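Side-chain contacts in aminoacyltransferase FemA (Staphylococcus aureus, PDB 1LRZ), which adds glycines 2 and 3 of the pentaglycine interpeptide bridge of staphylococcal peptidoglycan, using glycyl-tRNA as the donor: residues A[257-262]-A[284-289]; A[297-302]-A[337-342]; A[45-48]-A[52-55]; A[78-83]-A[88-93]. All coordinates share one frame; numbering follows the deposited sequence.

Contact 1. Residues A[257-262]-A[284-289]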
loop_
_atom_site.group_PDB
_atom_site.type_symbol
_atom_site.label_atom_id
_atom_site.label_comp_id
_atom_site.label_asym_id
_atom_site.label_seq_id
_atom_site.Cartn_x
_atom_site.Cartn_y
_atom_site.Cartn_z
ATOM N N ASP A 257 -17.587 16.470 -32.669
ATOM C CA ASP A 257 -17.348 17.248 -33.876
ATOM C C ASP A 257 -16.679 16.366 -34.919
ATOM O O ASP A 257 -17.085 16.351 -36.081
ATOM C CB ASP A 257 -16.452 18.454 -33.588
ATOM C CG ASP A 257 -17.108 19.462 -32.671
ATOM O OD1 ASP A 257 -18.348 19.608 -32.739
ATOM O OD2 ASP A 257 -16.380 20.119 -31.889
ATOM N N ILE A 258 -15.655 15.628 -34.500
ATOM C CA ILE A 258 -14.948 14.740 -35.414
ATOM C C ILE A 258 -15.880 13.672 -35.999
ATOM O O ILE A 258 -15.840 13.400 -37.201
ATOM C CB ILE A 258 -13.758 14.063 -34.715
ATOM C CG1 ILE A 258 -12.694 15.118 -34.391
ATOM C CG2 ILE A 258 -13.193 12.957 -35.595
ATOM C CD1 ILE A 258 -11.445 14.558 -33.741
ATOM N N LEU A 259 -16.715 13.070 -35.157
ATOM C CA LEU A 259 -17.650 12.056 -35.631
ATOM C C LEU A 259 -18.603 12.654 -36.672
ATOM O O LEU A 259 -18.911 12.018 -37.685
ATOM C CB LEU A 259 -18.469 11.489 -34.463
ATOM C CG LEU A 259 -17.756 10.526 -33.511
ATOM C CD1 LEU A 259 -18.673 10.178 -32.347
ATOM C CD2 LEU A 259 -17.342 9.270 -34.272
ATOM N N ASN A 260 -19.077 13.870 -36.411
ATOM C CA ASN A 260 -19.998 14.537 -37.331
ATOM C C ASN A 260 -19.355 14.789 -38.690
ATOM O O ASN A 260 -19.992 14.607 -39.731
ATOM C CB ASN A 260 -20.506 15.858 -36.738
ATOM C CG ASN A 260 -21.683 15.659 -35.793
ATOM O OD1 ASN A 260 -22.599 14.882 -36.077
ATOM N ND2 ASN A 260 -21.672 16.368 -34.671
ATOM N N LYS A 261 -18.092 15.200 -38.669
ATOM C CA LYS A 261 -17.356 15.463 -39.894
ATOM C C LYS A 261 -17.181 14.168 -40.683
ATOM O O LYS A 261 -17.333 14.149 -41.907
ATOM C CB LYS A 261 -15.989 16.065 -39.572
ATOM C CG LYS A 261 -15.180 16.430 -40.803
ATOM C CD LYS A 261 -13.870 17.109 -40.432
ATOM C CE LYS A 261 -13.055 17.441 -41.678
ATOM N NZ LYS A 261 -11.759 18.092 -41.327
ATOM N N ASP A 262 -16.856 13.082 -39.987
ATOM C CA ASP A 262 -16.688 11.805 -40.669
ATOM C C ASP A 262 -18.029 11.314 -41.196
ATOM O O ASP A 262 -18.107 10.749 -42.285
ATOM C CB ASP A 262 -16.075 10.761 -39.732
ATOM C CG ASP A 262 -14.612 11.035 -39.441
ATOM O OD1 ASP A 262 -13.865 11.352 -40.395
ATOM O OD2 ASP A 262 -14.201 10.925 -38.265
ATOM N N ASP A 284 -23.705 3.760 -40.659
ATOM C CA ASP A 284 -24.324 3.131 -39.490
ATOM C C ASP A 284 -23.346 3.067 -38.321
ATOM O O ASP A 284 -23.731 3.278 -37.171
ATOM C CB ASP A 284 -24.783 1.706 -39.809
ATOM C CG ASP A 284 -25.989 1.668 -40.725
ATOM O OD1 ASP A 284 -26.542 2.743 -41.041
ATOM O OD2 ASP A 284 -26.386 0.554 -41.125
ATOM N N ASN A 285 -22.090 2.749 -38.624
ATOM C CA ASN A 285 -21.037 2.656 -37.613
ATOM C C ASN A 285 -20.901 4.004 -36.888
ATOM O O ASN A 285 -20.910 4.072 -35.656
ATOM C CB ASN A 285 -19.715 2.270 -38.293
ATOM C CG ASN A 285 -18.497 2.531 -37.417
ATOM O OD1 ASN A 285 -18.102 1.697 -36.585
ATOM N ND2 ASN A 285 -17.899 3.696 -37.593
ATOM N N LEU A 286 -20.790 5.077 -37.666
ATOM C CA LEU A 286 -20.641 6.424 -37.114
ATOM C C LEU A 286 -21.882 6.916 -36.358
ATOM O O LEU A 286 -21.769 7.522 -35.286
ATOM C CB LEU A 286 -20.281 7.405 -38.237
ATOM C CG LEU A 286 -18.906 7.183 -38.882
ATOM C CD1 LEU A 286 -18.721 8.126 -40.056
ATOM C CD2 LEU A 286 -17.816 7.416 -37.860
ATOM N N GLN A 287 -23.066 6.644 -36.903
ATOM C CA GLN A 287 -24.294 7.082 -36.258
ATOM C C GLN A 287 -24.404 6.456 -34.874
ATOM O O GLN A 287 -24.805 7.108 -33.909
ATOM C CB GLN A 287 -25.511 6.684 -37.090
ATOM C CG GLN A 287 -26.810 7.269 -36.559
ATOM C CD GLN A 287 -26.728 8.783 -36.403
ATOM O OE1 GLN A 287 -26.822 9.321 -35.291
ATOM N NE2 GLN A 287 -26.535 9.475 -37.516
ATOM N N GLN A 288 -24.040 5.182 -34.782
ATOM C CA GLN A 288 -24.100 4.474 -33.513
ATOM C C GLN A 288 -23.169 5.127 -32.489
ATOM O O GLN A 288 -23.536 5.294 -31.322
ATOM C CB GLN A 288 -23.722 3.005 -33.727
ATOM C CG GLN A 288 -24.127 2.088 -32.599
ATOM C CD GLN A 288 -23.951 0.624 -32.963
ATOM O OE1 GLN A 288 -24.710 -0.229 -32.507
ATOM N NE2 GLN A 288 -22.945 0.326 -33.783
ATOM N N GLN A 289 -21.966 5.498 -32.925
ATOM C CA GLN A 289 -21.010 6.143 -32.031
ATOM C C GLN A 289 -21.540 7.513 -31.610
ATOM O O GLN A 289 -21.352 7.931 -30.472
ATOM C CB GLN A 289 -19.658 6.315 -32.716
ATOM C CG GLN A 289 -18.961 5.023 -33.066
ATOM C CD GLN A 289 -17.670 5.273 -33.815
ATOM O OE1 GLN A 289 -16.719 5.824 -33.264
ATOM N NE2 GLN A 289 -17.635 4.889 -35.081
#

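Contact 2. Residues A[297-302]-A[337-342]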
loop_
_atom_site.group_PDB
_atom_site.type_symbol
_atom_site.label_atom_id
_atom_site.label_comp_id
_atom_site.label_asym_id
_atom_site.label_seq_id
_atom_site.Cartn_x
_atom_site.Cartn_y
_atom_site.Cartn_z
ATOM N N ILE A 297 -22.739 12.504 -23.022
ATOM C CA ILE A 297 -22.852 13.926 -22.727
ATOM C C ILE A 297 -24.039 14.167 -21.797
ATOM O O ILE A 297 -23.909 14.855 -20.779
ATOM C CB ILE A 297 -23.003 14.754 -24.034
ATOM C CG1 ILE A 297 -21.687 14.693 -24.826
ATOM C CG2 ILE A 297 -23.362 16.195 -23.707
ATOM C CD1 ILE A 297 -21.718 15.392 -26.176
ATOM N N GLU A 298 -25.187 13.578 -22.123
ATOM C CA GLU A 298 -26.375 13.737 -21.291
ATOM C C GLU A 298 -26.113 13.218 -19.878
ATOM O O GLU A 298 -26.525 13.846 -18.908
ATOM C CB GLU A 298 -27.565 12.991 -21.896
ATOM C CG GLU A 298 -27.828 13.352 -23.345
ATOM C CD GLU A 298 -29.088 12.702 -23.900
ATOM O OE1 GLU A 298 -29.313 11.495 -23.636
ATOM O OE2 GLU A 298 -29.845 13.402 -24.613
ATOM N N GLU A 299 -25.436 12.077 -19.749
ATOM C CA GLU A 299 -25.149 11.546 -18.413
ATOM C C GLU A 299 -24.229 12.506 -17.659
ATOM O O GLU A 299 -24.410 12.742 -16.469
ATOM C CB GLU A 299 -24.471 10.169 -18.470
ATOM C CG GLU A 299 -24.197 9.595 -17.062
ATOM C CD GLU A 299 -23.304 8.345 -17.053
ATOM O OE1 GLU A 299 -23.225 7.679 -15.991
ATOM O OE2 GLU A 299 -22.675 8.034 -18.091
ATOM N N GLY A 300 -23.241 13.055 -18.360
ATOM C CA GLY A 300 -22.323 13.984 -17.726
ATOM C C GLY A 300 -23.039 15.211 -17.186
ATOM O O GLY A 300 -22.794 15.652 -16.054
ATOM N N LYS A 301 -23.935 15.769 -17.993
ATOM C CA LYS A 301 -24.681 16.943 -17.568
ATOM C C LYS A 301 -25.563 16.640 -16.366
ATOM O O LYS A 301 -25.651 17.442 -15.434
ATOM C CB LYS A 301 -25.512 17.483 -18.730
ATOM C CG LYS A 301 -24.643 18.125 -19.801
ATOM C CD LYS A 301 -25.459 18.588 -20.992
ATOM C CE LYS A 301 -24.573 19.286 -22.015
ATOM N NZ LYS A 301 -25.343 19.645 -23.244
ATOM N N ARG A 302 -26.201 15.475 -16.372
ATOM C CA ARG A 302 -27.060 15.096 -15.266
ATOM C C ARG A 302 -26.254 14.920 -13.970
ATOM O O ARG A 302 -26.664 15.401 -12.905
ATOM C CB ARG A 302 -27.812 13.804 -15.595
ATOM C CG ARG A 302 -28.749 13.338 -14.478
ATOM C CD ARG A 302 -29.431 12.034 -14.843
ATOM N NE ARG A 302 -28.445 10.997 -15.124
ATOM C CZ ARG A 302 -27.653 10.448 -14.208
ATOM N NH1 ARG A 302 -26.780 9.513 -14.566
ATOM N NH2 ARG A 302 -27.745 10.815 -12.936
ATOM N N ARG A 337 -18.720 2.722 -9.616
ATOM C CA ARG A 337 -17.707 1.710 -9.870
ATOM C C ARG A 337 -17.484 1.502 -11.362
ATOM O O ARG A 337 -16.384 1.142 -11.783
ATOM C CB ARG A 337 -18.098 0.376 -9.234
ATOM C CG ARG A 337 -17.817 0.315 -7.750
ATOM C CD ARG A 337 -17.926 -1.097 -7.206
ATOM N NE ARG A 337 -17.756 -1.107 -5.754
ATOM C CZ ARG A 337 -16.595 -0.910 -5.133
ATOM N NH1 ARG A 337 -15.488 -0.698 -5.836
ATOM N NH2 ARG A 337 -16.542 -0.916 -3.806
ATOM N N HIS A 338 -18.516 1.740 -12.166
ATOM C CA HIS A 338 -18.387 1.539 -13.598
ATOM C C HIS A 338 -17.396 2.500 -14.250
ATOM O O HIS A 338 -16.990 2.288 -15.392
ATOM C CB HIS A 338 -19.766 1.603 -14.288
ATOM C CG HIS A 338 -20.466 2.919 -14.143
ATOM N ND1 HIS A 338 -20.315 3.948 -15.049
ATOM C CD2 HIS A 338 -21.314 3.377 -13.190
ATOM C CE1 HIS A 338 -21.039 4.983 -14.660
ATOM N NE2 HIS A 338 -21.655 4.663 -13.535
ATOM N N PHE A 339 -16.995 3.546 -13.531
ATOM C CA PHE A 339 -16.010 4.486 -14.076
ATOM C C PHE A 339 -14.588 3.965 -13.835
ATOM O O PHE A 339 -13.617 4.532 -14.341
ATOM C CB PHE A 339 -16.159 5.878 -13.456
ATOM C CG PHE A 339 -17.229 6.719 -14.098
ATOM C CD1 PHE A 339 -18.362 7.098 -13.382
ATOM C CD2 PHE A 339 -17.099 7.138 -15.421
ATOM C CE1 PHE A 339 -19.359 7.893 -13.981
ATOM C CE2 PHE A 339 -18.083 7.929 -16.031
ATOM C CZ PHE A 339 -19.214 8.305 -15.308
ATOM N N ALA A 340 -14.475 2.900 -13.040
ATOM C CA ALA A 340 -13.180 2.268 -12.760
ATOM C C ALA A 340 -12.160 3.157 -12.052
ATOM O O ALA A 340 -10.950 3.057 -12.299
ATOM C CB ALA A 340 -12.579 1.736 -14.066
ATOM N N GLY A 341 -12.645 4.019 -11.166
ATOM C CA GLY A 341 -11.749 4.892 -10.436
ATOM C C GLY A 341 -10.697 4.107 -9.668
ATOM O O GLY A 341 -9.552 4.541 -9.531
ATOM N N SER A 342 -11.088 2.938 -9.175
ATOM C CA SER A 342 -10.193 2.084 -8.409
ATOM C C SER A 342 -8.945 1.713 -9.212
ATOM O O SER A 342 -7.821 1.711 -8.697
ATOM C CB SER A 342 -10.933 0.805 -8.015
ATOM O OG SER A 342 -10.133 0.042 -7.133
#

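Contact 3. Residues A[45-48]-A[52-55]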
loop_
_atom_site.group_PDB
_atom_site.type_symbol
_atom_site.label_atom_id
_atom_site.label_comp_id
_atom_site.label_asym_id
_atom_site.label_seq_id
_atom_site.Cartn_x
_atom_site.Cartn_y
_atom_site.Cartn_z
ATOM N N ILE A 45 23.332 -0.741 15.645
ATOM C CA ILE A 45 24.679 -1.258 15.817
ATOM C C ILE A 45 25.564 -0.545 14.813
ATOM O O ILE A 45 25.156 -0.297 13.674
ATOM C CB ILE A 45 24.760 -2.782 15.530
ATOM C CG1 ILE A 45 23.907 -3.561 16.528
ATOM C CG2 ILE A 45 26.215 -3.252 15.596
ATOM C CD1 ILE A 45 23.736 -5.016 16.170
ATOM N N LYS A 46 26.765 -0.192 15.249
ATOM C CA LYS A 46 27.731 0.448 14.376
ATOM C C LYS A 46 28.950 -0.447 14.371
ATOM O O LYS A 46 29.236 -1.111 15.370
ATOM C CB LYS A 46 28.119 1.818 14.901
ATOM C CG LYS A 46 27.081 2.901 14.672
ATOM C CD LYS A 46 27.652 4.234 15.098
ATOM C CE LYS A 46 26.740 5.368 14.741
ATOM N NZ LYS A 46 27.471 6.648 14.881
ATOM N N ASN A 47 29.659 -0.481 13.249
ATOM C CA ASN A 47 30.867 -1.297 13.159
ATOM C C ASN A 47 32.087 -0.438 13.508
ATOM O O ASN A 47 31.948 0.675 14.027
ATOM C CB ASN A 47 31.030 -1.879 11.750
ATOM C CG ASN A 47 31.204 -0.808 10.689
ATOM O OD1 ASN A 47 31.527 0.340 10.991
ATOM N ND2 ASN A 47 31.004 -1.186 9.434
ATOM N N ASN A 48 33.274 -0.958 13.208
ATOM C CA ASN A 48 34.526 -0.266 13.492
ATOM C C ASN A 48 34.663 1.067 12.760
ATOM O O ASN A 48 35.295 1.992 13.268
ATOM C CB ASN A 48 35.716 -1.161 13.127
ATOM C CG ASN A 48 35.718 -2.471 13.892
ATOM O OD1 ASN A 48 35.640 -2.484 15.123
ATOM N ND2 ASN A 48 35.811 -3.585 13.166
ATOM N N VAL A 52 26.616 2.420 10.394
ATOM C CA VAL A 52 25.438 1.749 10.947
ATOM C C VAL A 52 25.195 0.450 10.169
ATOM O O VAL A 52 25.140 0.462 8.934
ATOM C CB VAL A 52 24.167 2.619 10.831
ATOM C CG1 VAL A 52 22.928 1.802 11.284
ATOM C CG2 VAL A 52 24.315 3.871 11.675
ATOM N N ILE A 53 25.062 -0.665 10.885
ATOM C CA ILE A 53 24.792 -1.945 10.241
ATOM C C ILE A 53 23.502 -2.600 10.771
ATOM O O ILE A 53 23.215 -3.756 10.465
ATOM C CB ILE A 53 25.978 -2.938 10.399
ATOM C CG1 ILE A 53 26.280 -3.182 11.881
ATOM C CG2 ILE A 53 27.210 -2.382 9.684
ATOM C CD1 ILE A 53 27.317 -4.277 12.118
ATOM N N ALA A 54 22.734 -1.858 11.564
ATOM C CA ALA A 54 21.460 -2.345 12.107
ATOM C C ALA A 54 20.787 -1.188 12.810
ATOM O O ALA A 54 21.457 -0.346 13.409
ATOM C CB ALA A 54 21.684 -3.486 13.092
ATOM N N ALA A 55 19.463 -1.141 12.742
ATOM C CA ALA A 55 18.732 -0.054 13.380
ATOM C C ALA A 55 17.309 -0.453 13.739
ATOM O O ALA A 55 16.743 -1.389 13.169
ATOM C CB ALA A 55 18.693 1.165 12.444
#

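Contact 4. Residues A[78-83]-A[88-93]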
loop_
_atom_site.group_PDB
_atom_site.type_symbol
_atom_site.label_atom_id
_atom_site.label_comp_id
_atom_site.label_asym_id
_atom_site.label_seq_id
_atom_site.Cartn_x
_atom_site.Cartn_y
_atom_site.Cartn_z
ATOM N N ILE A 78 17.989 -4.921 9.587
ATOM C CA ILE A 78 19.306 -5.510 9.744
ATOM C C ILE A 78 19.463 -6.600 8.683
ATOM O O ILE A 78 18.468 -7.074 8.120
ATOM C CB ILE A 78 19.406 -6.113 11.176
ATOM C CG1 ILE A 78 20.785 -6.718 11.442
ATOM C CG2 ILE A 78 18.338 -7.175 11.357
ATOM C CD1 ILE A 78 20.943 -7.168 12.889
ATOM N N ASP A 79 20.701 -6.988 8.394
ATOM C CA ASP A 79 20.938 -8.049 7.414
ATOM C C ASP A 79 20.591 -9.376 8.084
ATOM O O ASP A 79 21.369 -9.900 8.896
ATOM C CB ASP A 79 22.405 -8.024 6.955
ATOM C CG ASP A 79 22.808 -9.276 6.179
ATOM O OD1 ASP A 79 21.919 -9.955 5.621
ATOM O OD2 ASP A 79 24.025 -9.565 6.116
ATOM N N TYR A 80 19.424 -9.923 7.751
ATOM C CA TYR A 80 18.995 -11.173 8.369
ATOM C C TYR A 80 19.691 -12.438 7.880
ATOM O O TYR A 80 19.387 -13.520 8.367
ATOM C CB TYR A 80 17.469 -11.336 8.275
ATOM C CG TYR A 80 16.707 -10.465 9.252
ATOM C CD1 TYR A 80 16.209 -9.219 8.866
ATOM C CD2 TYR A 80 16.489 -10.885 10.576
ATOM C CE1 TYR A 80 15.506 -8.412 9.773
ATOM C CE2 TYR A 80 15.791 -10.087 11.488
ATOM C CZ TYR A 80 15.300 -8.855 11.081
ATOM O OH TYR A 80 14.600 -8.060 11.967
ATOM N N GLU A 81 20.614 -12.314 6.928
ATOM C CA GLU A 81 21.370 -13.479 6.466
ATOM C C GLU A 81 22.501 -13.728 7.476
ATOM O O GLU A 81 22.989 -14.844 7.621
ATOM C CB GLU A 81 21.996 -13.215 5.089
ATOM C CG GLU A 81 20.988 -13.038 3.978
ATOM C CD GLU A 81 20.027 -14.202 3.912
ATOM O OE1 GLU A 81 20.509 -15.344 3.779
ATOM O OE2 GLU A 81 18.798 -13.979 4.000
ATOM N N ASN A 82 22.906 -12.668 8.167
ATOM C CA ASN A 82 23.992 -12.717 9.148
ATOM C C ASN A 82 23.438 -13.151 10.512
ATOM O O ASN A 82 23.032 -12.316 11.318
ATOM C CB ASN A 82 24.619 -11.325 9.261
ATOM C CG ASN A 82 25.963 -11.330 9.974
ATOM O OD1 ASN A 82 26.232 -12.163 10.847
ATOM N ND2 ASN A 82 26.808 -10.370 9.616
ATOM N N GLN A 83 23.429 -14.452 10.767
ATOM C CA GLN A 83 22.901 -14.970 12.018
ATOM C C GLN A 83 23.632 -14.495 13.270
ATOM O O GLN A 83 23.002 -14.296 14.303
ATOM C CB GLN A 83 22.847 -16.499 11.963
ATOM C CG GLN A 83 22.045 -16.993 10.764
ATOM C CD GLN A 83 21.729 -18.481 10.787
ATOM O OE1 GLN A 83 21.327 -19.042 9.768
ATOM N NE2 GLN A 83 21.891 -19.123 11.945
ATOM N N PHE A 88 23.505 -10.993 18.102
ATOM C CA PHE A 88 24.062 -9.878 18.856
ATOM C C PHE A 88 23.030 -8.772 19.050
ATOM O O PHE A 88 22.875 -8.234 20.144
ATOM C CB PHE A 88 25.268 -9.294 18.116
ATOM C CG PHE A 88 25.904 -8.121 18.811
ATOM C CD1 PHE A 88 26.648 -8.299 19.976
ATOM C CD2 PHE A 88 25.755 -6.838 18.307
ATOM C CE1 PHE A 88 27.237 -7.210 20.623
ATOM C CE2 PHE A 88 26.339 -5.747 18.950
ATOM C CZ PHE A 88 27.084 -5.937 20.113
ATOM N N PHE A 89 22.328 -8.422 17.980
ATOM C CA PHE A 89 21.338 -7.357 18.076
ATOM C C PHE A 89 20.211 -7.636 19.061
ATOM O O PHE A 89 19.879 -6.783 19.882
ATOM C CB PHE A 89 20.712 -7.042 16.708
ATOM C CG PHE A 89 19.691 -5.936 16.765
ATOM C CD1 PHE A 89 18.367 -6.206 17.089
ATOM C CD2 PHE A 89 20.073 -4.614 16.575
ATOM C CE1 PHE A 89 17.442 -5.175 17.228
ATOM C CE2 PHE A 89 19.155 -3.579 16.713
ATOM C CZ PHE A 89 17.840 -3.858 17.040
ATOM N N PHE A 90 19.608 -8.815 18.975
ATOM C CA PHE A 90 18.501 -9.114 19.865
ATOM C C PHE A 90 18.906 -9.305 21.321
ATOM O O PHE A 90 18.128 -9.030 22.231
ATOM C CB PHE A 90 17.706 -10.308 19.327
ATOM C CG PHE A 90 16.838 -9.952 18.151
ATOM C CD1 PHE A 90 17.237 -10.242 16.851
ATOM C CD2 PHE A 90 15.645 -9.256 18.346
ATOM C CE1 PHE A 90 16.463 -9.838 15.758
ATOM C CE2 PHE A 90 14.864 -8.846 17.266
ATOM C CZ PHE A 90 15.276 -9.139 15.961
ATOM N N ASN A 91 20.137 -9.744 21.539
ATOM C CA ASN A 91 20.643 -9.933 22.886
ATOM C C ASN A 91 20.905 -8.541 23.475
ATOM O O ASN A 91 20.545 -8.259 24.617
ATOM C CB ASN A 91 21.936 -10.742 22.839
ATOM C CG ASN A 91 22.250 -11.411 24.153
ATOM O OD1 ASN A 91 21.421 -12.133 24.701
ATOM N ND2 ASN A 91 23.452 -11.183 24.665
ATOM N N GLU A 92 21.506 -7.658 22.686
ATOM C CA GLU A 92 21.791 -6.318 23.173
ATOM C C GLU A 92 20.519 -5.492 23.321
ATOM O O GLU A 92 20.458 -4.595 24.162
ATOM C CB GLU A 92 22.773 -5.610 22.240
ATOM C CG GLU A 92 24.162 -6.248 22.178
ATOM C CD GLU A 92 24.959 -6.047 23.455
ATOM O OE1 GLU A 92 24.963 -4.910 23.978
ATOM O OE2 GLU A 92 25.591 -7.017 23.928
ATOM N N LEU A 93 19.500 -5.788 22.515
ATOM C CA LEU A 93 18.243 -5.047 22.605
ATOM C C LEU A 93 17.582 -5.384 23.948
ATOM O O LEU A 93 16.984 -4.520 24.595
ATOM C CB LEU A 93 17.308 -5.426 21.452
ATOM C CG LEU A 93 15.906 -4.810 21.474
ATOM C CD1 LEU A 93 15.985 -3.280 21.478
ATOM C CD2 LEU A 93 15.141 -5.290 20.246
#

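Contact 1. Residues A[257-262]-A[284-289]
Leu-259 and Leu-286 meet in the seam of the antiparallel helical hairpin, a two-helix coiled coil, that projects from the body of FemA. Helices 245-272 and 277-307 run side by side here, with the axes of the two short segments 9.7 Å apart and their directions 156° from one another. The two leucines carry most of the interface. Leu-259 offers CD2 to CD2 of Leu-286 at 4.1 Å, a methyl-to-methyl contact. The same methyl of Leu-259 lies against the terminal amide of Gln-289, 4.0 Å from its CD; the extended glutamine side chain crosses the leucine at about a right angle, while CD1 of Leu-259 lies near the Gln-289 backbone carbonyl. Leu-259 is thus bordered by a branched apolar group and by the aliphatic stem and amide of the glutamine. Leu-290 and Leu-263 continue the apolar seam, touching Leu-259 and Leu-286 respectively. No hydrogen bond joins the two segments, which are held by van der Waals contact with the leucine pair at its centre. Leu-286, with CG anti to its carbonyl carbon (chi1 -66°), reaches with its two methyls residues about one turn apart on the partner helix: as CD2 meets Leu-259, CD1 rests 3.7 Å from CB of Asp-262 and 3.5 Å from the backbone C of that residue.

Contact 2. Residues A[297-302]-A[337-342]
Glu-299 reaches across to His-338 and Phe-339, and its carboxylate oxygen OE1 makes all the closest approaches of the contact. The polar component is the meeting of carboxylate and imidazole. OE1 of Glu-299 lies 3.7 Å from CE1 of His-338 and 4.2 Å from its NE2, so the nearest ring atom is a carbon and no hydrogen bond forms. The carboxylate and imidazole planes are nearly parallel, 18° apart, yet the oxygen approaches the ring obliquely. A protonated histidine would probably gain some electrostatic stabilisation from the carboxylate. Also polar, the backbone O of His-338 accepts a hydrogen bond from NZ of Lys-185. The glutamate comes from helix 277-307, the second arm of the coiled-coil hairpin, at a level where the arm passes the short 3-10 turn leading into helix 341-355 of the globular body. Its CG is anti to the backbone N (chi1 -179°) and the chain stays extended beyond, which carries the carboxylate out from the helix toward the rings. The remaining interactions involve the phenyl ring. CZ of Phe-339 is 4.1 Å from OE1 of Glu-299, a looser oblique approach. Within the turn, His-338 partly covers Phe-339: its CE1 stands 3.4 Å above the phenyl plane, offset toward the rim. Phe-339 also packs on Ile-313 of strand 310-320.

Contact 3. Residues A[45-48]-A[52-55]
Ile-45 pairs through its backbone with both Ile-53 and Ala-54, a classic beta bulge in the antiparallel hairpin of strands 39-46 and 52-63. Ile-53 N donates to Ile-45 O at 2.8 Å in a nearly straight bond (171° at the hydrogen), and Ile-45 N donates to Ala-54 O at 2.9 Å. The latter donor stands above the carbonyl plane, 42° out of it. Val-52 adds a CA-H...O contact to Ile-45 O, so this oxygen is approached by two successive residues of the opposite strand. Both bulge residues also pack on the Ile-45 side chain. Its CG2 lies 3.7 Å from CG1 of Ile-53, while CB and CD1 rest against CB of Ala-54; Leu-85, Phe-88 and Phe-89 of helix 83-98 cover the same isoleucine. Ile-53 CG1 sits between its backbone N and carbonyl carbon (chi1 58°), directed toward Ile-45. On the other face of the sheet, the extended Lys-46 chain crosses Val-52 and carries its ammonium group to a salt bridge with Glu-10. At the hairpin end, Asn-47 ND2 donates a hydrogen bond to Glu-51 and lies 4.0 Å from CG2 of Ile-53.

Contact 4. Residues A[78-83]-A[88-93]
Ile-78 and Tyr-80 address neighbouring phenylalanines on helix 83-98. Ile-78 extends CG1 anti to its backbone N (chi1 -178°), and CD1 comes to 3.8 Å from CB of Phe-89. The isoleucine therefore meets the stem of that side chain most closely, and approaches its ring obliquely. Tyr-80 and Phe-90 run across each other at about a right angle. The phenol oxygen OH of Tyr-80 lies at the edge of the Phe-90 ring, near its plane, 4.2 Å from CZ, and CE2 of Tyr-80 is 4.3 Å from CE1 of Phe-90. The Tyr-80 and Phe-90 rings are each covered on one face from their own segment: CG2 of Ile-78 stands 3.4 Å above the Tyr-80 plane, offset toward the rim, and CD1 of Phe-89 sits 4.0 Å over the centre of the Phe-90 ring. The packing joins the turn after strand 67-78 to the helix that follows it. An Asx turn, Glu-81 N to Asp-79 OD1, and the N-cap Asn-82 shape that connection. The tyrosine hydroxyl is hydrogen-bonded to the backbone O of Pro-76 and so brings a satisfied donor into a largely apolar contact.

Along the chain the order is contact 3, contact 4, contact 1, contact 2. Contacts 3 and 4 lie 10 Å apart between centres and touch, through Ile-45 and through Ala-54 on Ile-78, joining two strands of the seven-stranded sheet to helix 83-98, which packs on one face of it. Contacts 1 and 2 share helix 277-307, with centres 21 Å apart and nearest atoms about 8 Å apart. Contact 1 lies farther out on the helical hairpin, contact 2 where its second arm meets the globular body. The two pairs occupy opposite sides of the chain's centre, 54 to 68 Å apart between centres, in keeping with an elongated molecule, a globular body with a protruding coiled-coil arm.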